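Local coordinates for geranyl diphosphate synthase small subunit (Antirrhinum majus, PDB 3QKC), which probably serves as the regulatory, non-catalytic partner of a geranyl diphosphate synthase, an all-helical prenyltransferase that joins C5 units into the C10 precursor of monoterpenes, at residues A67-A72 against E121-S126; V74-V79 against D113-F118; L144-G149 against E180-A185; L171-C176 against V212-G217; G187-A192 against K204-G209. One frame throughout, in Å; residues are numbered along the deposited sequence.

Interaction 1: residues A67-A72 against E121-S126; sequences AMAAAA and ELMARS
Two antiparallel helices of the all-helical isoprenyl diphosphate synthase fold meet here: the start of helix 68-85 lies against the last turns of helix 105-126. The axes of the two short segments come within 8.5 Å and run at 171°, and the close approach is possible because the 67-72 side offers only alanine methyls. Ala69 points toward the facing helix, its CA 5.1 Å from that of Met123, and its methyl packs against Met123 CE and Ser126 CB and near Leu122 O. Met123 does the reaching. With CG anti to the backbone N (chi1 180°) the chain then bends at chi2 and chi3, so that SD comes to 3.6 Å from Ala70 CB while the terminal CE lies 4.0 Å from Ala69 CB. One thioether thus covers two successive methyls. Ser126 adds its CB, 3.8 Å from Ala69 CB; its OG is turned back to its own helix and bonds Met123 O at 2.9 Å, the hydroxyl standing above the carbonyl plane, which satisfies this polar group locally. An alanine in place of Met123 removes SD and CE, and would probably loosen the packing beside Ala69 and Ala70. Helix 134-148 packs on Met123 through Ile137, Ile141 and Leu144, helix 5-24 brings Tyr20 to Ala69, and helix 169-195 places Cys190 and Leu194 against Ala70.

Interaction 2: residues V74-V79 against D113-F118; sequences VHLMHV and DGIIPF
Segments 74-79 and 113-118 run antiparallel, their axes crossing at -159° with a closest approach of 8.4 Å, and the second helix is kinked where the nitrogen of Pro117 cannot bond to the preceding turn. They form a helix pair of the all-helical isoprenyl diphosphate synthase fold. Ile115 points into the interface and has the largest share of buried surface. Its CG2, anti to the backbone N, lies 3.2 Å from Leu76 O and 3.8 Å from Leu76 CB, the two side chains crossing at about a right angle. The other branch ends in CD1, which meets Val79 CG1 at 3.8 Å, so Ile115 spans nearly a full turn of the facing helix. Leu76 also sends CD1 to the edge of the Phe118 ring, 4.0 Å from Phe118 CD1 and close to the ring plane. Met77 starts off along the flank, but bends at chi2 and chi3 bring its end across: CE stands 3.0 Å from Ile116 O, and SD is 4.2 Å from Ile116 CG2. Helix 134-148 sets Val147 and Met148 on Met77. An alanine at Met77 takes away SD and CE, and would probably weaken the packing over the Ile116 carbonyl and against helix 134-148. Helix 34-43 closes over Leu76, Ile115 and Phe118 through Met37 and Thr41; Ile116 and Pro117 meet Ile116 and Met148 of the second subunit.

Interaction 3: residues L144-G149 against E180-A185; sequences LTRVMG and EGTLHA
The end of helix 134-148 and the middle of helix 169-195 lie almost exactly antiparallel (174°), with 9.1 Å between the axes of the two short segments and the CA atoms of Val147 and Thr182 5.7 Å apart; at Gly149 the chain leaves helical geometry. Val147 is the residue that penetrates. Its CG2, anti to the backbone N, presses on the backbone at Thr182 and Leu183, 3.4 Å from Leu183 CA, tighter than usual van der Waals contact, and 3.5 Å from Leu183 CD1. Thr182 answers with its methyl, CG2 lying 3.7 Å from Val147 CG2, while OG1 turns back to bond the carbonyls of Lys177 and Lys178. The pair belongs to the central part of the prenyltransferase-type helical bundle, where helix 68-85 supplies His78 against Leu183 and Met77 against Met148. At the margin Arg146 extends anti to its backbone N, bends at chi3 and lays NH1 3.9 Å from Thr182 CG2, with Ala185 CB at the guanidinium edge. Its guanidinium makes long, weak ion pairs with Glu143 and Glu151. Behind the interface His184 ND1 donates to Glu180 O at 2.8 Å, from above the carbonyl plane; the same oxygen accepts His184 N, and NE2 of the ring bonds Ser48 OG.

Interaction 4: residues L171-C176 against V212-G217; sequences LIEYVC and VGTVQG
Cys176, Thr214 and Gly217 hold most of the surface buried between helix 169-195 and helix 199-219, consecutive helices of the all-helical prenyltransferase-type bundle that cross steeply, at 122°, with axes 8.8 Å apart. Cys176 points at the other helix, and its SG, anti to the carbonyl carbon (chi1 -72°), comes to rest on the backbone of Gly217: Cys176 SG is 3.3 Å from Gly217 C and 3.4 Å from Gly217 O. The CA atoms of Cys176 and Gly217 are 4.7 Å apart. Gly217 permits that distance: a CB on it would point toward Cys176 and clash with Cys176 CB. Cys176 CB also lies 3.9 Å from Thr214 O. Thr214 flanks the cysteine with its methyl, CG2 standing 4.2 Å from Glu173 CG, an apolar contact of two carbons; its OG1 is spent on Leu210 O within its own helix. Glu173 runs its extended chain past Thr214, and its OE2 forms a salt bridge with Arg229 NE. Leu233 of helix 227-241 touches both side chains. No hydrogen bond joins the two segments, so the crossing rests on close backbone packing at a glycine and on van der Waals contact of a thiol, with polar ends directed to other partners.

Interaction 5: residues G187-A192 against K204-G209; sequences GAACGA and KLRRFG
Consecutive helices of the bundle form an antiparallel pair here, the latter part of helix 169-195 turning back into helix 199-219. The axes approach to 7.6 Å and cross at 153°, a close spacing made possible by alanines on one side and a glycine on the other. Along the second segment the first residue to touch is Leu205. With CG anti to the carbonyl carbon it sends CD1 to Ala192 CB at 3.8 Å, while its carbonyl oxygen takes the methyl of Ala188, CB lying 3.1 Å from Leu205 O, a notably short carbon-to-oxygen approach. Arg206 follows, its CA 4.8 Å from that of Ala189. CG lies anti to the backbone N and the chain bends at chi3 (-89°), which folds the guanidinium back so that one face lies over Ala189 CB, the methyl 3.8 Å from its plane and toward the rim. NH1 of this group makes a salt bridge with Glu143 OE2 of helix 134-148, so the arginine bridges a third helix while its flat face rests on the alanine. Phe208 turns to other neighbours, Leu52 of helix 48-59 and Ala237, Glu240 and Leu241 of helix 227-241. Gly209 ends the segment with its CA 4.2 Å from Ala188 CB; a CB on this glycine would point at that methyl and stand only 3.2 Å from it.

Interactions 1 and 2 are two levels of one helix pair, 68-85 with 105-126, their centres 11 Å apart and joined by Leu122 CD1 against Leu76 CD1 at 4.2 Å. Interaction 3 sits nearest the middle of the chain and touches all the others: Leu183 CD2 reaches His78 CB of interaction 2 at 3.6 Å, and Gly181 N probably bonds Cys176 O of interaction 4 at 2.7 Å. Interactions 4 and 5 lie 16 Å apart, centre to centre, along helices 169-195 and 199-219, with 187-192/204-209 nested inside the loop closed by 171-176/212-217. Interactions 1, 2 and 3 also border the second subunit, whereas 4 and 5 do not.

Interaction 1: residues A67-A72 against E121-S126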
# COMPACT_ATOMS: atom_id res chain seq x y z
N ALA A 67 4.42 -4.40 -18.99
CA ALA A 67 5.09 -3.76 -17.85
C ALA A 67 4.52 -2.37 -17.52
O ALA A 67 4.99 -1.72 -16.57
CB ALA A 67 6.60 -3.66 -18.11
N MET A 68 3.52 -1.93 -18.28
CA MET A 68 2.98 -0.58 -18.17
C MET A 68 2.38 -0.33 -16.79
O MET A 68 2.61 0.72 -16.18
CB MET A 68 1.93 -0.35 -19.26
CG MET A 68 1.86 1.08 -19.85
SD MET A 68 3.42 1.95 -20.15
CE MET A 68 4.25 0.89 -21.30
N ALA A 69 1.63 -1.30 -16.29
CA ALA A 69 1.04 -1.20 -14.94
C ALA A 69 2.09 -1.13 -13.83
O ALA A 69 1.99 -0.29 -12.93
CB ALA A 69 0.07 -2.36 -14.68
N ALA A 70 3.10 -2.00 -13.91
CA ALA A 70 4.23 -2.02 -12.98
C ALA A 70 5.02 -0.69 -13.00
O ALA A 70 5.32 -0.12 -11.95
CB ALA A 70 5.14 -3.15 -13.32
N ALA A 71 5.33 -0.21 -14.20
CA ALA A 71 6.09 1.02 -14.37
C ALA A 71 5.35 2.19 -13.75
O ALA A 71 5.97 3.05 -13.12
CB ALA A 71 6.36 1.28 -15.84
N ALA A 72 4.03 2.20 -13.91
CA ALA A 72 3.14 3.22 -13.36
C ALA A 72 3.04 3.11 -11.84
O ALA A 72 3.02 4.13 -11.13
CB ALA A 72 1.75 3.09 -13.99
N GLU A 121 -3.13 -1.81 -6.77
CA GLU A 121 -4.43 -2.17 -7.36
C GLU A 121 -4.36 -2.19 -8.90
O GLU A 121 -4.86 -3.13 -9.52
CB GLU A 121 -5.53 -1.20 -6.90
CG GLU A 121 -6.93 -1.60 -7.38
CD GLU A 121 -8.01 -0.57 -7.05
OE1 GLU A 121 -7.80 0.32 -6.20
OE2 GLU A 121 -9.09 -0.65 -7.67
N LEU A 122 -3.75 -1.17 -9.52
CA LEU A 122 -3.58 -1.19 -10.99
C LEU A 122 -2.80 -2.44 -11.42
O LEU A 122 -3.21 -3.16 -12.32
CB LEU A 122 -2.84 0.06 -11.50
CG LEU A 122 -3.38 1.49 -11.31
CD1 LEU A 122 -2.46 2.48 -12.02
CD2 LEU A 122 -4.80 1.63 -11.83
N MET A 123 -1.68 -2.68 -10.74
CA MET A 123 -0.85 -3.85 -11.00
C MET A 123 -1.63 -5.16 -10.81
O MET A 123 -1.56 -6.05 -11.66
CB MET A 123 0.42 -3.80 -10.11
CG MET A 123 1.38 -4.96 -10.26
SD MET A 123 2.49 -4.90 -11.70
CE MET A 123 1.48 -5.63 -12.97
N ALA A 124 -2.38 -5.25 -9.70
CA ALA A 124 -3.23 -6.42 -9.43
C ALA A 124 -4.35 -6.62 -10.45
O ALA A 124 -4.72 -7.75 -10.75
CB ALA A 124 -3.80 -6.34 -8.02
N ARG A 125 -4.89 -5.52 -10.98
CA ARG A 125 -6.04 -5.58 -11.90
C ARG A 125 -5.65 -5.67 -13.37
O ARG A 125 -6.53 -5.76 -14.24
CB ARG A 125 -6.95 -4.36 -11.71
CG ARG A 125 -7.86 -4.37 -10.49
CD ARG A 125 -8.95 -3.33 -10.72
NE ARG A 125 -9.69 -2.90 -9.53
CZ ARG A 125 -10.82 -3.45 -9.10
NH1 ARG A 125 -11.44 -2.97 -8.03
NH2 ARG A 125 -11.35 -4.50 -9.73
N SER A 126 -4.35 -5.64 -13.67
CA SER A 126 -3.89 -5.75 -15.05
C SER A 126 -4.03 -7.19 -15.56
O SER A 126 -4.51 -7.40 -16.69
CB SER A 126 -2.46 -5.21 -15.21
OG SER A 126 -1.50 -5.98 -14.52

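Interaction 2: residues V74-V79 against D113-F118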
# COMPACT_ATOMS: atom_id res chain seq x y z
N VAL A 74 5.40 1.93 -10.00
CA VAL A 74 6.71 2.39 -9.51
C VAL A 74 6.69 3.91 -9.36
O VAL A 74 7.11 4.45 -8.33
CB VAL A 74 7.86 1.92 -10.43
CG1 VAL A 74 9.16 2.66 -10.09
CG2 VAL A 74 8.04 0.40 -10.32
N HIS A 75 6.18 4.59 -10.39
CA HIS A 75 6.06 6.03 -10.39
C HIS A 75 5.23 6.48 -9.21
O HIS A 75 5.62 7.39 -8.51
CB HIS A 75 5.46 6.55 -11.71
CG HIS A 75 5.13 8.02 -11.67
ND1 HIS A 75 6.10 9.00 -11.72
CD2 HIS A 75 3.95 8.67 -11.58
CE1 HIS A 75 5.53 10.19 -11.66
NE2 HIS A 75 4.22 10.01 -11.59
N LEU A 76 4.11 5.82 -8.97
CA LEU A 76 3.21 6.14 -7.85
C LEU A 76 3.83 5.92 -6.47
O LEU A 76 3.63 6.74 -5.56
CB LEU A 76 1.87 5.39 -7.98
CG LEU A 76 0.95 5.88 -9.14
CD1 LEU A 76 -0.06 4.81 -9.50
CD2 LEU A 76 0.23 7.19 -8.81
N MET A 77 4.60 4.84 -6.29
CA MET A 77 5.27 4.64 -5.00
C MET A 77 6.15 5.84 -4.74
O MET A 77 6.16 6.38 -3.64
CB MET A 77 6.12 3.36 -4.93
CG MET A 77 5.37 2.04 -5.02
SD MET A 77 4.00 1.81 -3.86
CE MET A 77 2.65 2.20 -5.00
N HIS A 78 6.89 6.23 -5.78
CA HIS A 78 7.77 7.38 -5.74
C HIS A 78 7.03 8.67 -5.41
O HIS A 78 7.53 9.47 -4.60
CB HIS A 78 8.52 7.51 -7.08
CG HIS A 78 9.04 8.89 -7.38
ND1 HIS A 78 10.20 9.40 -6.81
CD2 HIS A 78 8.61 9.83 -8.26
CE1 HIS A 78 10.43 10.60 -7.30
NE2 HIS A 78 9.49 10.89 -8.18
N VAL A 79 5.88 8.87 -6.05
CA VAL A 79 5.02 10.02 -5.78
C VAL A 79 4.54 9.99 -4.34
O VAL A 79 4.53 11.04 -3.66
CB VAL A 79 3.79 10.10 -6.75
CG1 VAL A 79 2.73 11.09 -6.22
CG2 VAL A 79 4.23 10.51 -8.14
N ASP A 113 -1.53 8.41 1.18
CA ASP A 113 -2.08 7.14 1.64
C ASP A 113 -2.93 6.42 0.61
O ASP A 113 -2.89 5.18 0.54
CB ASP A 113 -2.83 7.32 2.95
CG ASP A 113 -1.89 7.54 4.09
OD1 ASP A 113 -0.66 7.52 3.84
OD2 ASP A 113 -2.37 7.71 5.22
N GLY A 114 -3.67 7.19 -0.20
CA GLY A 114 -4.44 6.56 -1.27
C GLY A 114 -3.62 6.12 -2.46
O GLY A 114 -3.93 5.13 -3.10
N ILE A 115 -2.57 6.89 -2.79
CA ILE A 115 -1.69 6.56 -3.91
C ILE A 115 -0.91 5.24 -3.72
O ILE A 115 -0.70 4.50 -4.68
CB ILE A 115 -0.74 7.73 -4.23
CG1 ILE A 115 -1.42 8.80 -5.13
CG2 ILE A 115 0.50 7.26 -4.91
CD1 ILE A 115 -0.75 10.16 -5.01
N ILE A 116 -0.48 4.96 -2.49
CA ILE A 116 0.25 3.70 -2.26
C ILE A 116 -0.47 2.44 -2.75
O ILE A 116 0.10 1.73 -3.55
CB ILE A 116 0.77 3.55 -0.82
CG1 ILE A 116 1.85 4.61 -0.56
CG2 ILE A 116 1.40 2.14 -0.63
CD1 ILE A 116 2.15 4.87 0.91
N PRO A 117 -1.70 2.15 -2.28
CA PRO A 117 -2.38 0.93 -2.74
C PRO A 117 -2.93 1.01 -4.18
O PRO A 117 -3.08 -0.02 -4.86
CB PRO A 117 -3.55 0.79 -1.75
CG PRO A 117 -3.83 2.20 -1.30
CD PRO A 117 -2.46 2.81 -1.20
N PHE A 118 -3.26 2.21 -4.63
CA PHE A 118 -3.75 2.44 -5.96
C PHE A 118 -2.80 1.84 -7.00
O PHE A 118 -3.23 1.11 -7.89
CB PHE A 118 -3.92 3.94 -6.20
CG PHE A 118 -4.64 4.27 -7.47
CD1 PHE A 118 -3.94 4.46 -8.65
CD2 PHE A 118 -6.03 4.40 -7.49
CE1 PHE A 118 -4.60 4.76 -9.82
CE2 PHE A 118 -6.71 4.71 -8.66
CZ PHE A 118 -5.98 4.89 -9.83

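Interaction 3: residues L144-G149 against E180-A185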
# COMPACT_ATOMS: atom_id res chain seq x y z
N LEU A 144 6.97 -4.66 -5.49
CA LEU A 144 6.52 -3.31 -5.22
C LEU A 144 6.22 -3.07 -3.74
O LEU A 144 6.46 -1.99 -3.25
CB LEU A 144 5.28 -2.97 -6.07
CG LEU A 144 5.56 -2.87 -7.57
CD1 LEU A 144 4.48 -3.60 -8.40
CD2 LEU A 144 5.72 -1.43 -8.00
N THR A 145 5.69 -4.07 -3.04
CA THR A 145 5.46 -3.94 -1.59
C THR A 145 6.78 -3.83 -0.84
O THR A 145 6.87 -3.16 0.20
CB THR A 145 4.64 -5.11 -1.01
OG1 THR A 145 5.34 -6.34 -1.23
CG2 THR A 145 3.24 -5.18 -1.62
N ARG A 146 7.81 -4.46 -1.40
CA ARG A 146 9.14 -4.49 -0.81
C ARG A 146 9.81 -3.12 -0.91
O ARG A 146 10.54 -2.70 -0.02
CB ARG A 146 9.98 -5.56 -1.52
CG ARG A 146 11.28 -5.94 -0.81
CD ARG A 146 12.09 -7.03 -1.56
NE ARG A 146 12.73 -6.59 -2.81
CZ ARG A 146 13.78 -5.76 -2.89
NH1 ARG A 146 14.31 -5.23 -1.79
NH2 ARG A 146 14.29 -5.44 -4.08
N VAL A 147 9.54 -2.41 -2.00
CA VAL A 147 10.17 -1.11 -2.24
C VAL A 147 9.61 -0.00 -1.34
O VAL A 147 10.34 0.90 -0.91
CB VAL A 147 10.10 -0.70 -3.73
CG1 VAL A 147 8.71 -0.24 -4.13
CG2 VAL A 147 11.12 0.38 -4.02
N MET A 148 8.33 -0.08 -1.04
CA MET A 148 7.66 0.99 -0.32
C MET A 148 8.01 0.93 1.16
O MET A 148 8.11 1.96 1.81
CB MET A 148 6.15 0.92 -0.57
CG MET A 148 5.31 2.15 -0.19
SD MET A 148 5.74 3.73 -1.00
CE MET A 148 6.68 4.44 0.40
N GLY A 149 8.26 -0.27 1.68
CA GLY A 149 8.35 -0.47 3.13
C GLY A 149 9.69 -0.56 3.83
O GLY A 149 10.63 0.19 3.51
N GLU A 180 16.34 5.62 -3.64
CA GLU A 180 16.49 5.53 -5.10
C GLU A 180 17.00 4.17 -5.53
O GLU A 180 16.61 3.66 -6.58
CB GLU A 180 17.39 6.66 -5.63
CG GLU A 180 16.80 8.08 -5.51
CD GLU A 180 17.07 8.75 -4.15
OE1 GLU A 180 17.51 8.05 -3.20
OE2 GLU A 180 16.83 9.98 -4.02
N GLY A 181 17.87 3.56 -4.72
CA GLY A 181 18.39 2.24 -5.02
C GLY A 181 17.31 1.18 -5.10
O GLY A 181 17.20 0.45 -6.10
N THR A 182 16.51 1.07 -4.05
CA THR A 182 15.49 0.02 -3.99
C THR A 182 14.41 0.27 -5.03
O THR A 182 13.89 -0.68 -5.63
CB THR A 182 14.90 -0.13 -2.57
OG1 THR A 182 15.98 -0.31 -1.63
CG2 THR A 182 14.00 -1.36 -2.48
N LEU A 183 14.09 1.54 -5.29
CA LEU A 183 13.10 1.85 -6.33
C LEU A 183 13.53 1.35 -7.71
O LEU A 183 12.73 0.72 -8.40
CB LEU A 183 12.75 3.34 -6.35
CG LEU A 183 11.36 3.82 -6.76
CD1 LEU A 183 10.23 2.95 -6.28
CD2 LEU A 183 11.17 5.23 -6.24
N HIS A 184 14.78 1.57 -8.09
CA HIS A 184 15.27 1.06 -9.38
C HIS A 184 15.34 -0.48 -9.42
O HIS A 184 14.97 -1.12 -10.41
CB HIS A 184 16.61 1.69 -9.73
CG HIS A 184 16.53 3.12 -10.17
ND1 HIS A 184 16.18 4.15 -9.32
CD2 HIS A 184 16.76 3.69 -11.38
CE1 HIS A 184 16.21 5.29 -9.99
NE2 HIS A 184 16.56 5.04 -11.23
N ALA A 185 15.83 -1.07 -8.32
CA ALA A 185 15.92 -2.52 -8.19
C ALA A 185 14.56 -3.17 -8.44
O ALA A 185 14.44 -4.09 -9.25
CB ALA A 185 16.46 -2.89 -6.80

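Interaction 4: residues L171-C176 against V212-G217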
# COMPACT_ATOMS: atom_id res chain seq x y z
N LEU A 171 26.27 6.70 5.73
CA LEU A 171 24.88 6.86 6.10
C LEU A 171 24.10 7.50 4.95
O LEU A 171 22.96 7.13 4.71
CB LEU A 171 24.74 7.72 7.37
CG LEU A 171 23.37 8.33 7.73
CD1 LEU A 171 22.33 7.26 8.01
CD2 LEU A 171 23.45 9.31 8.90
N ILE A 172 24.73 8.46 4.26
CA ILE A 172 24.13 9.10 3.09
C ILE A 172 23.96 8.09 1.95
O ILE A 172 22.86 7.96 1.39
CB ILE A 172 24.93 10.34 2.62
CG1 ILE A 172 24.78 11.47 3.64
CG2 ILE A 172 24.46 10.80 1.24
CD1 ILE A 172 25.79 12.60 3.47
N GLU A 173 25.04 7.38 1.63
CA GLU A 173 24.97 6.31 0.64
C GLU A 173 23.88 5.30 0.98
O GLU A 173 23.10 4.93 0.11
CB GLU A 173 26.32 5.59 0.47
CG GLU A 173 26.32 4.59 -0.68
CD GLU A 173 27.68 3.98 -0.97
OE1 GLU A 173 28.70 4.41 -0.38
OE2 GLU A 173 27.73 3.05 -1.82
N TYR A 174 23.83 4.86 2.24
CA TYR A 174 22.84 3.89 2.68
C TYR A 174 21.41 4.37 2.40
O TYR A 174 20.57 3.59 1.97
CB TYR A 174 22.97 3.56 4.18
CG TYR A 174 21.97 2.51 4.66
CD1 TYR A 174 22.05 1.20 4.20
CD2 TYR A 174 20.94 2.84 5.55
CE1 TYR A 174 21.15 0.23 4.62
CE2 TYR A 174 20.03 1.87 5.97
CZ TYR A 174 20.14 0.56 5.50
OH TYR A 174 19.26 -0.42 5.91
N VAL A 175 21.16 5.64 2.68
CA VAL A 175 19.87 6.25 2.41
C VAL A 175 19.55 6.23 0.91
O VAL A 175 18.41 5.92 0.53
CB VAL A 175 19.78 7.68 3.03
CG1 VAL A 175 18.61 8.47 2.43
CG2 VAL A 175 19.66 7.59 4.56
N CYS A 176 20.54 6.51 0.06
CA CYS A 176 20.38 6.48 -1.39
C CYS A 176 20.08 5.08 -1.92
O CYS A 176 19.23 4.90 -2.80
CB CYS A 176 21.61 7.04 -2.09
SG CYS A 176 21.76 8.83 -1.92
N VAL A 212 22.41 1.42 -10.26
CA VAL A 212 22.04 2.68 -10.93
C VAL A 212 21.12 3.58 -10.10
O VAL A 212 21.21 4.80 -10.19
CB VAL A 212 21.48 2.45 -12.36
CG1 VAL A 212 22.58 1.91 -13.28
CG2 VAL A 212 20.26 1.53 -12.35
N GLY A 213 20.25 2.98 -9.29
CA GLY A 213 19.38 3.74 -8.39
C GLY A 213 20.16 4.41 -7.29
O GLY A 213 19.91 5.59 -6.96
N THR A 214 21.11 3.67 -6.70
CA THR A 214 22.03 4.26 -5.74
C THR A 214 22.81 5.43 -6.36
O THR A 214 22.94 6.50 -5.75
CB THR A 214 22.98 3.22 -5.14
OG1 THR A 214 22.22 2.17 -4.52
CG2 THR A 214 23.91 3.86 -4.10
N VAL A 215 23.32 5.24 -7.58
CA VAL A 215 23.99 6.34 -8.30
C VAL A 215 23.05 7.55 -8.50
O VAL A 215 23.42 8.67 -8.21
CB VAL A 215 24.60 5.87 -9.64
CG1 VAL A 215 24.99 7.06 -10.54
CG2 VAL A 215 25.80 4.96 -9.37
N GLN A 216 21.82 7.29 -8.94
CA GLN A 216 20.82 8.35 -9.13
C GLN A 216 20.55 9.09 -7.81
O GLN A 216 20.49 10.33 -7.77
CB GLN A 216 19.54 7.77 -9.73
CG GLN A 216 18.85 8.67 -10.75
CD GLN A 216 19.55 8.72 -12.12
OE1 GLN A 216 20.78 8.62 -12.23
NE2 GLN A 216 18.76 8.87 -13.17
N GLY A 217 20.41 8.33 -6.72
CA GLY A 217 20.35 8.91 -5.39
C GLY A 217 21.52 9.81 -5.04
O GLY A 217 21.31 10.94 -4.59

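Interaction 5: residues G187-A192 against K204-G209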
# COMPACT_ATOMS: atom_id res chain seq x y z
N GLY A 187 11.86 -1.72 -9.92
CA GLY A 187 11.52 -1.47 -11.31
C GLY A 187 12.13 -2.51 -12.24
O GLY A 187 11.43 -3.11 -13.05
N ALA A 188 13.43 -2.73 -12.10
CA ALA A 188 14.15 -3.65 -12.98
C ALA A 188 13.64 -5.07 -12.77
O ALA A 188 13.39 -5.80 -13.73
CB ALA A 188 15.62 -3.57 -12.73
N ALA A 189 13.46 -5.46 -11.51
CA ALA A 189 13.02 -6.82 -11.19
C ALA A 189 11.60 -7.10 -11.70
O ALA A 189 11.33 -8.19 -12.20
CB ALA A 189 13.13 -7.10 -9.70
N CYS A 190 10.70 -6.11 -11.57
CA CYS A 190 9.34 -6.21 -12.13
C CYS A 190 9.37 -6.36 -13.65
O CYS A 190 8.71 -7.22 -14.21
CB CYS A 190 8.52 -4.97 -11.79
SG CYS A 190 7.86 -4.94 -10.13
N GLY A 191 10.12 -5.49 -14.31
CA GLY A 191 10.34 -5.62 -15.75
C GLY A 191 10.69 -7.04 -16.13
O GLY A 191 10.04 -7.65 -17.00
N ALA A 192 11.69 -7.59 -15.46
CA ALA A 192 12.20 -8.92 -15.76
C ALA A 192 11.15 -10.00 -15.47
O ALA A 192 10.95 -10.91 -16.28
CB ALA A 192 13.51 -9.17 -15.00
N LYS A 204 19.83 -10.61 -11.26
CA LYS A 204 20.85 -9.80 -11.92
C LYS A 204 20.34 -8.39 -12.26
O LYS A 204 21.02 -7.40 -11.99
CB LYS A 204 21.42 -10.51 -13.15
CG LYS A 204 22.41 -11.64 -12.81
CD LYS A 204 23.23 -12.06 -14.02
CE LYS A 204 24.45 -12.88 -13.62
NZ LYS A 204 25.62 -12.01 -13.24
N LEU A 205 19.14 -8.31 -12.85
CA LEU A 205 18.54 -7.02 -13.16
C LEU A 205 18.18 -6.28 -11.89
O LEU A 205 18.23 -5.04 -11.86
CB LEU A 205 17.34 -7.17 -14.09
CG LEU A 205 17.78 -7.22 -15.56
CD1 LEU A 205 16.82 -8.04 -16.41
CD2 LEU A 205 18.01 -5.80 -16.15
N ARG A 206 17.83 -7.03 -10.85
CA ARG A 206 17.55 -6.44 -9.55
C ARG A 206 18.80 -5.74 -9.02
O ARG A 206 18.74 -4.58 -8.60
CB ARG A 206 17.05 -7.47 -8.54
CG ARG A 206 16.37 -6.82 -7.32
CD ARG A 206 16.10 -7.82 -6.22
NE ARG A 206 14.79 -8.47 -6.35
CZ ARG A 206 14.61 -9.70 -6.83
NH1 ARG A 206 13.39 -10.22 -6.89
NH2 ARG A 206 15.64 -10.42 -7.24
N ARG A 207 19.93 -6.45 -9.07
CA ARG A 207 21.21 -5.87 -8.66
C ARG A 207 21.56 -4.69 -9.56
O ARG A 207 21.98 -3.64 -9.07
CB ARG A 207 22.33 -6.92 -8.66
CG ARG A 207 22.17 -7.98 -7.56
CD ARG A 207 23.48 -8.73 -7.26
NE ARG A 207 23.96 -9.54 -8.39
CZ ARG A 207 23.42 -10.69 -8.79
NH1 ARG A 207 22.35 -11.19 -8.18
NH2 ARG A 207 23.94 -11.35 -9.81
N PHE A 208 21.34 -4.85 -10.86
CA PHE A 208 21.53 -3.73 -11.78
C PHE A 208 20.80 -2.48 -11.30
O PHE A 208 21.41 -1.43 -11.18
CB PHE A 208 21.09 -4.04 -13.21
CG PHE A 208 21.26 -2.87 -14.14
CD1 PHE A 208 22.51 -2.57 -14.69
CD2 PHE A 208 20.18 -2.02 -14.41
CE1 PHE A 208 22.68 -1.46 -15.53
CE2 PHE A 208 20.35 -0.91 -15.25
CZ PHE A 208 21.60 -0.63 -15.81
N GLY A 209 19.49 -2.62 -11.06
CA GLY A 209 18.66 -1.50 -10.64
C GLY A 209 19.17 -0.85 -9.38
O GLY A 209 19.27 0.36 -9.30